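Local structure of ethylbenzene dehydrogenase beta-subunit (Aromatoleum aromaticum, 2IVF) at residues Pro304-Lys307 and Arg308-Val312; Glu192-Pro195 and Tyr196-Tyr200; Val84-Leu88 and Ile89-Asp93; Arg292-Leu295 and Asp296-Glu299. The protein is an iron-sulfur protein of the dicluster-ferredoxin type that holds three SF4 clusters and one F3S cluster, probably serving as an electron-transfer subunit. All coordinates share one frame; numbering follows the deposited sequence.

Contact 1 of 4, residues Pro304-Lys307 and Arg308-Val312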
ATOM      1  N   PRO B 304       4.286 -32.669  -8.524  1.00 25.82           N
ATOM      2  CA  PRO B 304       3.756 -33.214  -9.768  1.00 25.85           C
ATOM      3  C   PRO B 304       2.241 -33.126  -9.901  1.00 25.94           C
ATOM      4  O   PRO B 304       1.734 -33.371 -10.973  1.00 26.70           O
ATOM      5  CB  PRO B 304       4.127 -34.701  -9.690  1.00 26.81           C
ATOM      6  CG  PRO B 304       4.154 -34.987  -8.216  1.00 26.65           C
ATOM      7  CD  PRO B 304       4.767 -33.748  -7.628  1.00 26.72           C
ATOM      8  N   GLU B 305       1.527 -32.782  -8.838  1.00 25.21           N
ATOM      9  CA  GLU B 305       0.072 -32.692  -8.923  1.00 25.71           C
ATOM     10  C   GLU B 305      -0.414 -31.369  -9.483  1.00 23.95           C
ATOM     11  O   GLU B 305      -1.588 -31.199  -9.685  1.00 24.63           O
ATOM     12  CB  GLU B 305      -0.549 -32.979  -7.565  1.00 25.88           C
ATOM     13  CG  GLU B 305      -0.271 -34.456  -7.179  1.00 30.56           C
ATOM     14  CD  GLU B 305      -0.842 -34.880  -5.882  1.00 33.07           C
ATOM     15  OE1 GLU B 305      -1.624 -34.099  -5.287  1.00 43.51           O
ATOM     16  OE2 GLU B 305      -0.506 -36.024  -5.438  1.00 42.90           O
ATOM     17  N   VAL B 306       0.487 -30.428  -9.733  1.00 22.93           N
ATOM     18  CA  VAL B 306       0.075 -29.108 -10.198  1.00 23.54           C
ATOM     19  C   VAL B 306      -0.828 -29.128 -11.456  1.00 22.53           C
ATOM     20  O   VAL B 306      -1.863 -28.458 -11.524  1.00 21.73           O
ATOM     21  CB  VAL B 306       1.293 -28.210 -10.452  1.00 24.05           C
ATOM     22  CG1 VAL B 306       0.869 -26.877 -11.207  1.00 20.34           C
ATOM     23  CG2 VAL B 306       1.984 -27.888  -9.122  1.00 24.88           C
ATOM     24  N   LYS B 307      -0.429 -29.888 -12.461  1.00 23.91           N
ATOM     25  CA  LYS B 307      -1.200 -29.961 -13.706  1.00 24.60           C
ATOM     26  C   LYS B 307      -2.659 -30.359 -13.454  1.00 23.90           C
ATOM     27  O   LYS B 307      -3.586 -29.763 -14.031  1.00 23.79           O
ATOM     28  CB  LYS B 307      -0.563 -30.987 -14.658  1.00 25.05           C
ATOM     29  CG  LYS B 307      -1.196 -31.056 -16.038  1.00 27.92           C
ATOM     30  CD  LYS B 307      -0.300 -31.866 -16.973  1.00 28.69           C
ATOM     31  CE  LYS B 307      -0.661 -31.718 -18.424  1.00 34.21           C
ATOM     32  NZ  LYS B 307       0.036 -32.847 -19.236  1.00 35.90           N
ATOM     33  N   ARG B 308      -2.860 -31.405 -12.649  1.00 22.99           N
ATOM     34  CA  ARG B 308      -4.194 -31.865 -12.267  1.00 23.42           C
ATOM     35  C   ARG B 308      -4.954 -30.738 -11.571  1.00 23.29           C
ATOM     36  O   ARG B 308      -6.091 -30.402 -11.919  1.00 22.34           O
ATOM     37  CB  ARG B 308      -4.106 -33.120 -11.336  1.00 23.09           C
ATOM     38  CG  ARG B 308      -5.514 -33.590 -10.785  1.00 24.53           C
ATOM     39  CD  ARG B 308      -5.482 -34.754  -9.782  1.00 28.44           C
ATOM     40  NE  ARG B 308      -4.685 -34.368  -8.649  1.00 35.19           N
ATOM     41  CZ  ARG B 308      -5.106 -33.630  -7.619  1.00 35.71           C
ATOM     42  NH1 ARG B 308      -6.384 -33.245  -7.502  1.00 36.27           N
ATOM     43  NH2 ARG B 308      -4.217 -33.293  -6.689  1.00 32.03           N
ATOM     44  N   VAL B 309      -4.289 -30.113 -10.621  1.00 22.40           N
ATOM     45  CA  VAL B 309      -4.937 -29.072  -9.872  1.00 22.16           C
ATOM     46  C   VAL B 309      -5.393 -27.926 -10.771  1.00 22.25           C
ATOM     47  O   VAL B 309      -6.519 -27.459 -10.654  1.00 20.92           O
ATOM     48  CB  VAL B 309      -4.053 -28.586  -8.772  1.00 23.11           C
ATOM     49  CG1 VAL B 309      -4.678 -27.326  -8.110  1.00 22.53           C
ATOM     50  CG2 VAL B 309      -3.842 -29.795  -7.795  1.00 20.24           C
ATOM     51  N   LEU B 310      -4.538 -27.489 -11.680  1.00 22.60           N
ATOM     52  CA  LEU B 310      -4.901 -26.392 -12.554  1.00 22.93           C
ATOM     53  C   LEU B 310      -6.096 -26.796 -13.393  1.00 23.00           C
ATOM     54  O   LEU B 310      -7.023 -25.993 -13.636  1.00 23.72           O
ATOM     55  CB  LEU B 310      -3.692 -25.960 -13.417  1.00 23.88           C
ATOM     56  CG  LEU B 310      -2.514 -25.352 -12.638  1.00 24.88           C
ATOM     57  CD1 LEU B 310      -1.335 -25.076 -13.596  1.00 24.76           C
ATOM     58  CD2 LEU B 310      -2.904 -24.076 -11.866  1.00 26.24           C
ATOM     59  N   ALA B 311      -6.109 -28.058 -13.826  1.00 20.92           N
ATOM     60  CA  ALA B 311      -7.191 -28.546 -14.650  1.00 21.83           C
ATOM     61  C   ALA B 311      -8.539 -28.558 -13.870  1.00 22.29           C
ATOM     62  O   ALA B 311      -9.584 -28.232 -14.430  1.00 23.19           O
ATOM     63  CB  ALA B 311      -6.851 -29.905 -15.205  1.00 18.87           C
ATOM     64  N   VAL B 312      -8.465 -28.940 -12.594  1.00 22.58           N
ATOM     65  CA  VAL B 312      -9.620 -28.982 -11.683  1.00 22.13           C
ATOM     66  C   VAL B 312     -10.109 -27.536 -11.490  1.00 21.89           C
ATOM     67  O   VAL B 312     -11.305 -27.273 -11.549  1.00 21.60           O
ATOM     68  CB  VAL B 312      -9.229 -29.624 -10.354  1.00 20.88           C
ATOM     69  CG1 VAL B 312     -10.368 -29.486  -9.266  1.00 19.86           C
ATOM     70  CG2 VAL B 312      -8.865 -31.083 -10.560  1.00 20.84           C
TER
HETATM   71  O   HOH W   1      -0.867 -33.679 -12.145  1.00 22.97           O

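Contact 2 of 4, residues Glu192-Pro195 and Tyr196-Tyr200. With SF4 (iron/sulfur cluster), chain S.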
ATOM      1  N   GLU B 192      19.835 -24.369  10.487  1.00 22.87           N
ATOM      2  CA  GLU B 192      20.464 -25.006   9.344  1.00 22.83           C
ATOM      3  C   GLU B 192      19.625 -26.195   8.815  1.00 22.90           C
ATOM      4  O   GLU B 192      19.548 -26.450   7.615  1.00 23.06           O
ATOM      5  CB  GLU B 192      21.868 -25.518   9.745  1.00 22.08           C
ATOM      6  CG  GLU B 192      22.859 -24.443  10.215  1.00 22.25           C
ATOM      7  CD  GLU B 192      24.081 -25.022  10.925  1.00 24.17           C
ATOM      8  OE1 GLU B 192      24.130 -26.232  11.179  1.00 28.80           O
ATOM      9  OE2 GLU B 192      24.981 -24.250  11.240  1.00 26.64           O
ATOM     10  N   ALA B 193      19.020 -26.930   9.746  1.00 21.83           N
ATOM     11  CA  ALA B 193      18.217 -28.097   9.435  1.00 21.96           C
ATOM     12  C   ALA B 193      16.861 -27.803   8.791  1.00 21.14           C
ATOM     13  O   ALA B 193      16.369 -28.621   8.043  1.00 21.45           O
ATOM     14  CB  ALA B 193      18.012 -28.925  10.706  1.00 21.45           C
ATOM     15  N   CYS B 194      16.237 -26.701   9.140  1.00 21.37           N
ATOM     16  CA  CYS B 194      14.941 -26.378   8.590  1.00 22.07           C
ATOM     17  C   CYS B 194      15.148 -25.951   7.142  1.00 23.04           C
ATOM     18  O   CYS B 194      15.741 -24.917   6.902  1.00 22.12           O
ATOM     19  CB  CYS B 194      14.244 -25.259   9.351  1.00 21.11           C
ATOM     20  SG  CYS B 194      12.858 -24.580   8.384  1.00 23.53           S
ATOM     21  N   PRO B 195      14.636 -26.740   6.179  1.00 22.03           N
ATOM     22  CA  PRO B 195      14.908 -26.442   4.788  1.00 21.78           C
ATOM     23  C   PRO B 195      14.101 -25.275   4.304  1.00 22.32           C
ATOM     24  O   PRO B 195      14.296 -24.834   3.179  1.00 23.15           O
ATOM     25  CB  PRO B 195      14.452 -27.704   4.091  1.00 21.33           C
ATOM     26  CG  PRO B 195      13.352 -28.174   4.915  1.00 23.40           C
ATOM     27  CD  PRO B 195      13.757 -27.902   6.322  1.00 23.20           C
ATOM     28  N   TYR B 196      13.171 -24.805   5.132  1.00 22.55           N
ATOM     29  CA  TYR B 196      12.412 -23.572   4.825  1.00 22.20           C
ATOM     30  C   TYR B 196      13.007 -22.293   5.418  1.00 23.27           C
ATOM     31  O   TYR B 196      12.493 -21.154   5.192  1.00 21.91           O
ATOM     32  CB  TYR B 196      10.998 -23.754   5.339  1.00 22.26           C
ATOM     33  CG  TYR B 196      10.297 -24.889   4.683  1.00 21.50           C
ATOM     34  CD1 TYR B 196       9.627 -24.724   3.467  1.00 20.45           C
ATOM     35  CD2 TYR B 196      10.275 -26.121   5.279  1.00 23.14           C
ATOM     36  CE1 TYR B 196       9.009 -25.823   2.822  1.00 22.63           C
ATOM     37  CE2 TYR B 196       9.635 -27.223   4.674  1.00 23.77           C
ATOM     38  CZ  TYR B 196       8.989 -27.065   3.447  1.00 22.07           C
ATOM     39  OH  TYR B 196       8.387 -28.193   2.909  1.00 22.96           O
ATOM     40  N   LYS B 197      14.029 -22.476   6.245  1.00 22.16           N
ATOM     41  CA  LYS B 197      14.626 -21.406   7.055  1.00 23.36           C
ATOM     42  C   LYS B 197      13.579 -20.599   7.791  1.00 24.01           C
ATOM     43  O   LYS B 197      13.572 -19.363   7.737  1.00 24.89           O
ATOM     44  CB  LYS B 197      15.566 -20.542   6.204  1.00 23.30           C
ATOM     45  CG  LYS B 197      16.760 -21.345   5.655  1.00 21.63           C
ATOM     46  CD  LYS B 197      17.684 -21.786   6.804  1.00 23.71           C
ATOM     47  CE  LYS B 197      18.773 -22.775   6.430  1.00 23.65           C
ATOM     48  NZ  LYS B 197      18.325 -24.151   6.074  1.00 24.47           N
ATOM     49  N   ALA B 198      12.667 -21.343   8.431  1.00 23.64           N
ATOM     50  CA  ALA B 198      11.526 -20.788   9.166  1.00 23.72           C
ATOM     51  C   ALA B 198      11.808 -20.698  10.686  1.00 24.27           C
ATOM     52  O   ALA B 198      10.902 -20.508  11.498  1.00 25.35           O
ATOM     53  CB  ALA B 198      10.273 -21.615   8.888  1.00 22.86           C
ATOM     54  N   ILE B 199      13.064 -20.858  11.084  1.00 24.60           N
ATOM     55  CA  ILE B 199      13.483 -20.572  12.451  1.00 24.55           C
ATOM     56  C   ILE B 199      14.568 -19.525  12.338  1.00 24.63           C
ATOM     57  O   ILE B 199      15.409 -19.596  11.425  1.00 24.07           O
ATOM     58  CB  ILE B 199      14.076 -21.803  13.179  1.00 24.97           C
ATOM     59  CG1 ILE B 199      13.149 -22.998  13.144  1.00 26.34           C
ATOM     60  CG2 ILE B 199      14.396 -21.464  14.625  1.00 24.47           C
ATOM     61  CD1 ILE B 199      13.537 -24.152  14.176  1.00 25.98           C
ATOM     62  N   TYR B 200      14.556 -18.574  13.281  1.00 24.58           N
ATOM     63  CA  TYR B 200      15.311 -17.337  13.209  1.00 23.69           C
ATOM     64  C   TYR B 200      16.031 -17.058  14.528  1.00 23.86           C
ATOM     65  O   TYR B 200      15.422 -17.051  15.585  1.00 23.11           O
ATOM     66  CB  TYR B 200      14.388 -16.136  12.922  1.00 24.58           C
ATOM     67  CG  TYR B 200      13.504 -16.327  11.723  1.00 24.50           C
ATOM     68  CD1 TYR B 200      13.931 -15.935  10.469  1.00 22.82           C
ATOM     69  CD2 TYR B 200      12.292 -16.994  11.833  1.00 25.50           C
ATOM     70  CE1 TYR B 200      13.140 -16.188   9.330  1.00 27.58           C
ATOM     71  CE2 TYR B 200      11.500 -17.244  10.711  1.00 25.30           C
ATOM     72  CZ  TYR B 200      11.913 -16.835   9.473  1.00 25.69           C
ATOM     73  OH  TYR B 200      11.134 -17.070   8.356  1.00 25.53           O
TER
HETATM   74 FE1  SF4 S1357      11.083 -25.609   9.535  1.00 22.83          FE
HETATM   75 FE2  SF4 S1357      10.631 -26.935  11.762  1.00 23.91          FE
HETATM   76 FE3  SF4 S1357       9.107 -27.435   9.535  1.00 22.80          FE
HETATM   77 FE4  SF4 S1357       8.800 -25.056  10.865  1.00 24.21          FE
HETATM   78  S1  SF4 S1357       8.338 -27.175  11.672  1.00 23.95           S
HETATM   79  S2  SF4 S1357       9.036 -25.366   8.590  1.00 23.92           S
HETATM   80  S3  SF4 S1357      10.909 -24.697  11.609  1.00 21.53           S
HETATM   81  S4  SF4 S1357      11.354 -27.882   9.791  1.00 22.74           S

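Contact 3 of 4, residues Val84-Leu88 and Ile89-Asp93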
ATOM      1  N   VAL B  84      23.019 -24.352   5.934  1.00 24.66           N
ATOM      2  CA  VAL B  84      23.848 -23.194   6.267  1.00 24.89           C
ATOM      3  C   VAL B  84      23.001 -22.101   6.876  1.00 23.87           C
ATOM      4  O   VAL B  84      21.812 -22.011   6.612  1.00 24.28           O
ATOM      5  CB  VAL B  84      24.627 -22.640   5.049  1.00 26.06           C
ATOM      6  CG1 VAL B  84      25.519 -23.714   4.440  1.00 28.74           C
ATOM      7  CG2 VAL B  84      23.734 -22.121   4.028  1.00 26.04           C
ATOM      8  N   LEU B  85      23.630 -21.255   7.678  1.00 23.13           N
ATOM      9  CA  LEU B  85      22.925 -20.264   8.437  1.00 23.97           C
ATOM     10  C   LEU B  85      22.720 -19.031   7.598  1.00 24.24           C
ATOM     11  O   LEU B  85      23.662 -18.546   6.954  1.00 25.20           O
ATOM     12  CB  LEU B  85      23.699 -19.892   9.694  1.00 23.73           C
ATOM     13  CG  LEU B  85      23.764 -21.017  10.715  1.00 24.10           C
ATOM     14  CD1 LEU B  85      24.784 -20.699  11.769  1.00 23.16           C
ATOM     15  CD2 LEU B  85      22.399 -21.263  11.313  1.00 22.79           C
ATOM     16  N   PRO B  86      21.497 -18.508   7.598  1.00 25.00           N
ATOM     17  CA  PRO B  86      21.301 -17.198   7.025  1.00 25.34           C
ATOM     18  C   PRO B  86      21.916 -16.084   7.841  1.00 25.76           C
ATOM     19  O   PRO B  86      22.036 -16.166   9.079  1.00 26.51           O
ATOM     20  CB  PRO B  86      19.786 -17.019   7.034  1.00 24.96           C
ATOM     21  CG  PRO B  86      19.229 -18.292   7.405  1.00 26.61           C
ATOM     22  CD  PRO B  86      20.245 -19.082   8.090  1.00 24.67           C
ATOM     23  N   THR B  87      22.244 -15.018   7.129  1.00 25.59           N
ATOM     24  CA  THR B  87      22.773 -13.824   7.739  1.00 25.68           C
ATOM     25  C   THR B  87      21.613 -12.882   8.037  1.00 24.85           C
ATOM     26  O   THR B  87      20.465 -13.135   7.643  1.00 24.42           O
ATOM     27  CB  THR B  87      23.737 -13.144   6.778  1.00 25.52           C
ATOM     28  OG1 THR B  87      22.992 -12.838   5.593  1.00 28.06           O
ATOM     29  CG2 THR B  87      24.976 -14.045   6.449  1.00 25.35           C
ATOM     30  N   LEU B  88      21.904 -11.792   8.756  1.00 24.91           N
ATOM     31  CA  LEU B  88      20.923 -10.765   9.039  1.00 25.27           C
ATOM     32  C   LEU B  88      20.353 -10.202   7.743  1.00 25.54           C
ATOM     33  O   LEU B  88      19.129  -9.987   7.611  1.00 23.35           O
ATOM     34  CB  LEU B  88      21.550  -9.619   9.831  1.00 25.97           C
ATOM     35  CG  LEU B  88      20.639  -8.437  10.181  1.00 25.85           C
ATOM     36  CD1 LEU B  88      19.306  -8.958  10.662  1.00 26.66           C
ATOM     37  CD2 LEU B  88      21.310  -7.511  11.214  1.00 26.13           C
ATOM     38  N   ILE B  89      21.255  -9.960   6.786  1.00 23.91           N
ATOM     39  CA  ILE B  89      20.823  -9.451   5.478  1.00 24.58           C
ATOM     40  C   ILE B  89      19.955 -10.471   4.778  1.00 24.16           C
ATOM     41  O   ILE B  89      18.883 -10.113   4.295  1.00 24.68           O
ATOM     42  CB  ILE B  89      22.004  -8.993   4.584  1.00 24.04           C
ATOM     43  CG1 ILE B  89      22.668  -7.768   5.211  1.00 24.28           C
ATOM     44  CG2 ILE B  89      21.549  -8.591   3.155  1.00 22.26           C
ATOM     45  CD1 ILE B  89      24.049  -7.547   4.685  1.00 25.04           C
ATOM     46  N   ASP B  90      20.375 -11.737   4.757  1.00 24.31           N
ATOM     47  CA  ASP B  90      19.554 -12.805   4.152  1.00 24.81           C
ATOM     48  C   ASP B  90      18.148 -12.785   4.761  1.00 24.72           C
ATOM     49  O   ASP B  90      17.149 -13.048   4.078  1.00 25.67           O
ATOM     50  CB  ASP B  90      20.136 -14.202   4.399  1.00 24.85           C
ATOM     51  CG  ASP B  90      21.405 -14.486   3.647  1.00 26.31           C
ATOM     52  OD1 ASP B  90      21.619 -13.923   2.559  1.00 27.71           O
ATOM     53  OD2 ASP B  90      22.193 -15.329   4.150  1.00 25.85           O
ATOM     54  N   SER B  91      18.081 -12.469   6.065  1.00 25.25           N
ATOM     55  CA  SER B  91      16.870 -12.510   6.826  1.00 25.67           C
ATOM     56  C   SER B  91      16.093 -11.212   6.740  1.00 25.31           C
ATOM     57  O   SER B  91      15.170 -10.968   7.514  1.00 25.58           O
ATOM     58  CB  SER B  91      17.198 -12.875   8.281  1.00 26.74           C
ATOM     59  OG  SER B  91      17.925 -14.101   8.299  1.00 29.28           O
ATOM     60  N   GLY B  92      16.495 -10.353   5.816  1.00 24.87           N
ATOM     61  CA  GLY B  92      15.718  -9.160   5.499  1.00 24.98           C
ATOM     62  C   GLY B  92      16.224  -7.886   6.156  1.00 24.74           C
ATOM     63  O   GLY B  92      15.686  -6.812   5.899  1.00 24.84           O
ATOM     64  N   ASP B  93      17.231  -8.018   7.025  1.00 24.89           N
ATOM     65  CA  ASP B  93      17.889  -6.884   7.663  1.00 25.14           C
ATOM     66  C   ASP B  93      16.874  -6.270   8.614  1.00 25.60           C
ATOM     67  O   ASP B  93      15.850  -6.867   8.887  1.00 24.96           O
ATOM     68  CB  ASP B  93      18.351  -5.857   6.620  1.00 24.34           C
ATOM     69  CG  ASP B  93      19.624  -5.081   7.044  1.00 26.46           C
ATOM     70  OD1 ASP B  93      19.632  -4.478   8.152  1.00 26.52           O
ATOM     71  OD2 ASP B  93      20.585  -5.058   6.239  1.00 25.71           O
TER
HETATM   72  O   HOH W   2      24.318 -17.783   4.388  1.00 43.47           O

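Contact 4 of 4, residues Arg292-Leu295 and Asp296-Glu299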
ATOM      1  N   ARG B 292       0.638 -18.397 -19.165  1.00 24.18           N
ATOM      2  CA  ARG B 292       2.062 -18.144 -19.375  1.00 25.08           C
ATOM      3  C   ARG B 292       2.953 -18.741 -18.270  1.00 26.30           C
ATOM      4  O   ARG B 292       4.180 -18.793 -18.425  1.00 25.68           O
ATOM      5  CB  ARG B 292       2.315 -16.669 -19.422  1.00 25.56           C
ATOM      6  CG  ARG B 292       1.984 -16.091 -18.047  1.00 28.17           C
ATOM      7  CD  ARG B 292       1.835 -14.740 -18.020  1.00 25.61           C
ATOM      8  NE  ARG B 292       0.858 -14.182 -18.910  1.00 22.19           N
ATOM      9  CZ  ARG B 292       1.025 -12.984 -19.447  1.00 24.01           C
ATOM     10  NH1 ARG B 292       2.090 -12.262 -19.127  1.00 26.48           N
ATOM     11  NH2 ARG B 292       0.115 -12.484 -20.250  1.00 24.45           N
ATOM     12  N   ILE B 293       2.381 -19.156 -17.147  1.00 25.95           N
ATOM     13  CA  ILE B 293       3.235 -19.637 -16.044  1.00 26.26           C
ATOM     14  C   ILE B 293       3.705 -21.035 -16.439  1.00 27.35           C
ATOM     15  O   ILE B 293       2.885 -21.924 -16.720  1.00 27.10           O
ATOM     16  CB  ILE B 293       2.542 -19.730 -14.677  1.00 26.51           C
ATOM     17  CG1 ILE B 293       1.941 -18.384 -14.264  1.00 26.48           C
ATOM     18  CG2 ILE B 293       3.560 -20.275 -13.633  1.00 25.97           C
ATOM     19  CD1 ILE B 293       1.146 -18.454 -13.029  1.00 25.14           C
ATOM     20  N   PRO B 294       5.022 -21.219 -16.521  1.00 27.88           N
ATOM     21  CA  PRO B 294       5.515 -22.513 -16.912  1.00 27.18           C
ATOM     22  C   PRO B 294       5.197 -23.568 -15.880  1.00 26.49           C
ATOM     23  O   PRO B 294       5.387 -23.378 -14.664  1.00 25.93           O
ATOM     24  CB  PRO B 294       7.018 -22.294 -17.052  1.00 27.50           C
ATOM     25  CG  PRO B 294       7.166 -20.794 -17.202  1.00 27.94           C
ATOM     26  CD  PRO B 294       6.119 -20.251 -16.322  1.00 27.92           C
ATOM     27  N   LEU B 295       4.671 -24.675 -16.347  1.00 25.70           N
ATOM     28  CA  LEU B 295       4.228 -25.694 -15.405  1.00 25.69           C
ATOM     29  C   LEU B 295       5.418 -26.206 -14.566  1.00 26.13           C
ATOM     30  O   LEU B 295       5.272 -26.483 -13.375  1.00 24.99           O
ATOM     31  CB  LEU B 295       3.560 -26.839 -16.159  1.00 26.57           C
ATOM     32  CG  LEU B 295       3.115 -28.096 -15.416  1.00 26.55           C
ATOM     33  CD1 LEU B 295       2.139 -27.766 -14.273  1.00 25.60           C
ATOM     34  CD2 LEU B 295       2.557 -29.147 -16.433  1.00 27.05           C
ATOM     35  N   ASP B 296       6.591 -26.350 -15.179  1.00 25.15           N
ATOM     36  CA  ASP B 296       7.699 -26.938 -14.451  1.00 26.05           C
ATOM     37  C   ASP B 296       8.154 -26.053 -13.309  1.00 25.53           C
ATOM     38  O   ASP B 296       8.620 -26.557 -12.303  1.00 25.45           O
ATOM     39  CB  ASP B 296       8.866 -27.363 -15.374  1.00 26.91           C
ATOM     40  CG  ASP B 296       9.446 -26.211 -16.187  1.00 31.21           C
ATOM     41  OD1 ASP B 296       8.809 -25.164 -16.318  1.00 31.67           O
ATOM     42  OD2 ASP B 296      10.556 -26.373 -16.746  1.00 39.23           O
ATOM     43  N   VAL B 297       7.948 -24.745 -13.433  1.00 24.82           N
ATOM     44  CA  VAL B 297       8.201 -23.813 -12.351  1.00 25.32           C
ATOM     45  C   VAL B 297       7.276 -24.067 -11.175  1.00 24.16           C
ATOM     46  O   VAL B 297       7.737 -24.223 -10.052  1.00 25.49           O
ATOM     47  CB  VAL B 297       8.078 -22.326 -12.852  1.00 24.16           C
ATOM     48  CG1 VAL B 297       8.153 -21.327 -11.690  1.00 26.82           C
ATOM     49  CG2 VAL B 297       9.212 -22.049 -13.853  1.00 26.39           C
ATOM     50  N   LEU B 298       5.983 -24.225 -11.444  1.00 23.49           N
ATOM     51  CA  LEU B 298       5.027 -24.475 -10.389  1.00 24.07           C
ATOM     52  C   LEU B 298       5.251 -25.869  -9.800  1.00 23.26           C
ATOM     53  O   LEU B 298       5.120 -26.039  -8.596  1.00 23.61           O
ATOM     54  CB  LEU B 298       3.575 -24.324 -10.848  1.00 23.64           C
ATOM     55  CG  LEU B 298       3.168 -22.929 -11.254  1.00 24.27           C
ATOM     56  CD1 LEU B 298       1.687 -22.861 -11.644  1.00 25.21           C
ATOM     57  CD2 LEU B 298       3.428 -22.002 -10.094  1.00 24.79           C
ATOM     58  N   GLU B 299       5.616 -26.823 -10.635  1.00 24.23           N
ATOM     59  CA  GLU B 299       5.959 -28.168 -10.168  1.00 24.14           C
ATOM     60  C   GLU B 299       7.177 -28.141  -9.248  1.00 24.59           C
ATOM     61  O   GLU B 299       7.276 -28.956  -8.330  1.00 23.47           O
ATOM     62  CB  GLU B 299       6.261 -29.132 -11.322  1.00 24.68           C
ATOM     63  CG  GLU B 299       5.041 -29.536 -12.116  1.00 23.98           C
ATOM     64  CD  GLU B 299       5.356 -30.417 -13.285  1.00 26.16           C
ATOM     65  OE1 GLU B 299       6.518 -30.440 -13.715  1.00 32.70           O
ATOM     66  OE2 GLU B 299       4.424 -31.085 -13.779  1.00 27.40           O
TER

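Contact 1 of 4, residues Pro304-Lys307 and Arg308-Val312
E305 and R308 run side by side at the start of helix 306-321, and their ends meet in a salt bridge, E305 OE1 to R308 NH2 at 3.1 Å. As a hydrogen bond it is weak: the N-H points past the oxygen (134°), and carboxylate and guanidinium planes stand 75° apart, although OE1 sits at the guanidinium edge. A bend at chi3 (59°) turns the arginine back toward the glutamate. The stronger bond of R308 NH2 goes to the carbonyl of K255, with E305 as the weaker partner.

The backbone is satisfied in order. E305 O takes V309 N at 3.1 Å, V306 O takes L310 N at 2.8 Å, and K307 O takes A311 N at 3.1 Å. R308 N donates to water 1 at 3.1 Å; the same water donates to P304 O at 2.9 Å, bridging the loop end to the helix.

On the inner face V306 and L310 lie alongside each other, V306 CG1 touching L310 CD1 at 3.7 Å. V306 also packs on L298 of helix 295-302, and V309 on L258 of strand 258-259.

The bent bond between E305 and R308 suggests that charge attraction probably counts for more here than direction, with K255 O giving the arginine its firmer hold, while one water joins P304 O to R308 N.

Contact 2 of 4, residues Glu192-Pro195 and Tyr196-Tyr200
C194 to K197 form the type I turn of the Cys-Pro element that follows helix 189-193 in the 4Fe-4S dicluster domain. C194 SG binds iron FE1 of the SF4 cluster at 2.4 Å, and the turn folds round that bond. A198 N donates to C194 SG at 3.2 Å in an almost straight bond (176°), which probably draws some charge off the thiolate and so helps tune the cluster.

C194 O is gripped twice, from opposite faces of its carbonyl plane: by K197 N at 3.1 Å, closing the turn, and by K197 NZ at 2.8 Å. The lysine chain curls back to do this, bent at chi2 (-67°) and chi4 (-69°). NZ also reaches E192 O at 3.0 Å, tying the helix end to the turn, and has weaker bonds to the carbonyls of K71 and G72, so the buried ammonium is surrounded by backbone oxygens.

Y196 presents its ring edge to C194 SG, and its CD2 lies 3.6 Å from cluster sulfur S2. The P195 and Y196 side chains cross obliquely, P195 CG 3.7 Å from Y196 CD2, and Y196 OH is anchored on L260 O. I199 CG1 comes to 3.2 Å from cluster sulfur S3.

C151, C154 and C159 line this cluster's pocket, but C163, next in that series, lines that of F3S; C184 and C190 line the F3S pocket too, and C194 crosses back to SF4: the crossed cysteine pattern of bacterial-type dicluster ferredoxins.

Contact 3 of 4, residues Val84-Leu88 and Ile89-Asp93
T87 and D90 exchange bonds between side chain and backbone. D90 N donates to T87 OG1 at 3.0 Å, nearly straight at 164°, and T87 N donates to D90 OD2 at 3.0 Å, meeting that oxygen on its anti side but well out of the carboxylate plane. With chi1 at 59°, T87 OG1 lies between its own backbone N and carbonyl carbon, turned toward the D90 amide. T87 O takes two bonds from S91, reached from opposite faces of its plane: S91 N at 2.9 Å and S91 OG at 2.8 Å.

The reciprocal T87-D90 pair is a capping box, here at the start of a single helical turn. The turn ends in a Schellman motif: D93 N returns to L88 O at 2.8 Å, G92 N to I89 O at 2.8 Å, and G92 takes a positive phi (99°).

Farther out, water 2 donates to both L85 O and D90 OD2. D90 OD1 makes a salt bridge with R66, which holds the carboxylate from its other oxygen, while D93 is fixed by S117 and by the K118 amide. P86 packs on V191 of helix 189-193, and an acidic side chain of another protein chain accepts from L88 N.

Contact 4 of 4, residues Arg292-Leu295 and Asp296-Glu299
The chain from I293 to P294 is extended, then winds into helix 295-302 from L295 to E299, with P294 at the N-cap. P294 O faces into the first turn but is poorly served: V297 N reaches it at 3.2 Å and L298 N at 3.4 Å, both weak bonds. One residue on, the helix is properly formed, E299 N donating to L295 O at 2.8 Å with an angle of 163°.

The side chains tie the incoming loop to this turn. I293 CG2 meets L298 CG at 3.6 Å, the two side chains crossing at about a right angle. I293 reaches there because CG2, not CG1, lies anti to the backbone N. This pair is buried, with P275 touching both residues. P294 and V297 lie alongside one another, P294 CB against V297 CG2 at 3.9 Å. D296 curls back at chi1 (59°), which brings its OD1 to 3.5 Å from P294 CB. L295 and E299 meet at a slant, and E299 OE2 rests 3.7 Å from L295 CG, an oxygen beside a hydrocarbon branch.

Before the turn, the R292 guanidinium is fixed by the carbonyls of A278, R279 and P142, and the same residue packs on F285 of the alpha-subunit.

A proline ring has no polar atom to offer as a side-chain cap, and the P294 carbonyl takes two weak bonds before the first good one at L295 O, so the apolar contacts probably help hold the turn; the acidic D296 near the helix's amino end would probably be favoured by its dipole.

Along the chain the order is contact 3, contact 2, contact 4, contact 1, and in space they fall into two pairs. Contacts 2 and 3 have centres about 11 Å apart and touch: K197 and E192 lie against V84, L85 and P86, so the loop before helix 99-104 backs the cluster-binding turn. Contacts 4 and 1, also about 11 Å apart between centres, share the join of the successive helices 295-302 and 306-321, where L295 packs on V306. Contacts 1 and 3 lie on opposite sides of the chain's centre, about 34 Å apart between centres. One pair thus belongs to the cluster-bearing part; the other joins the two late helices, with L298 packing on strand 141-149.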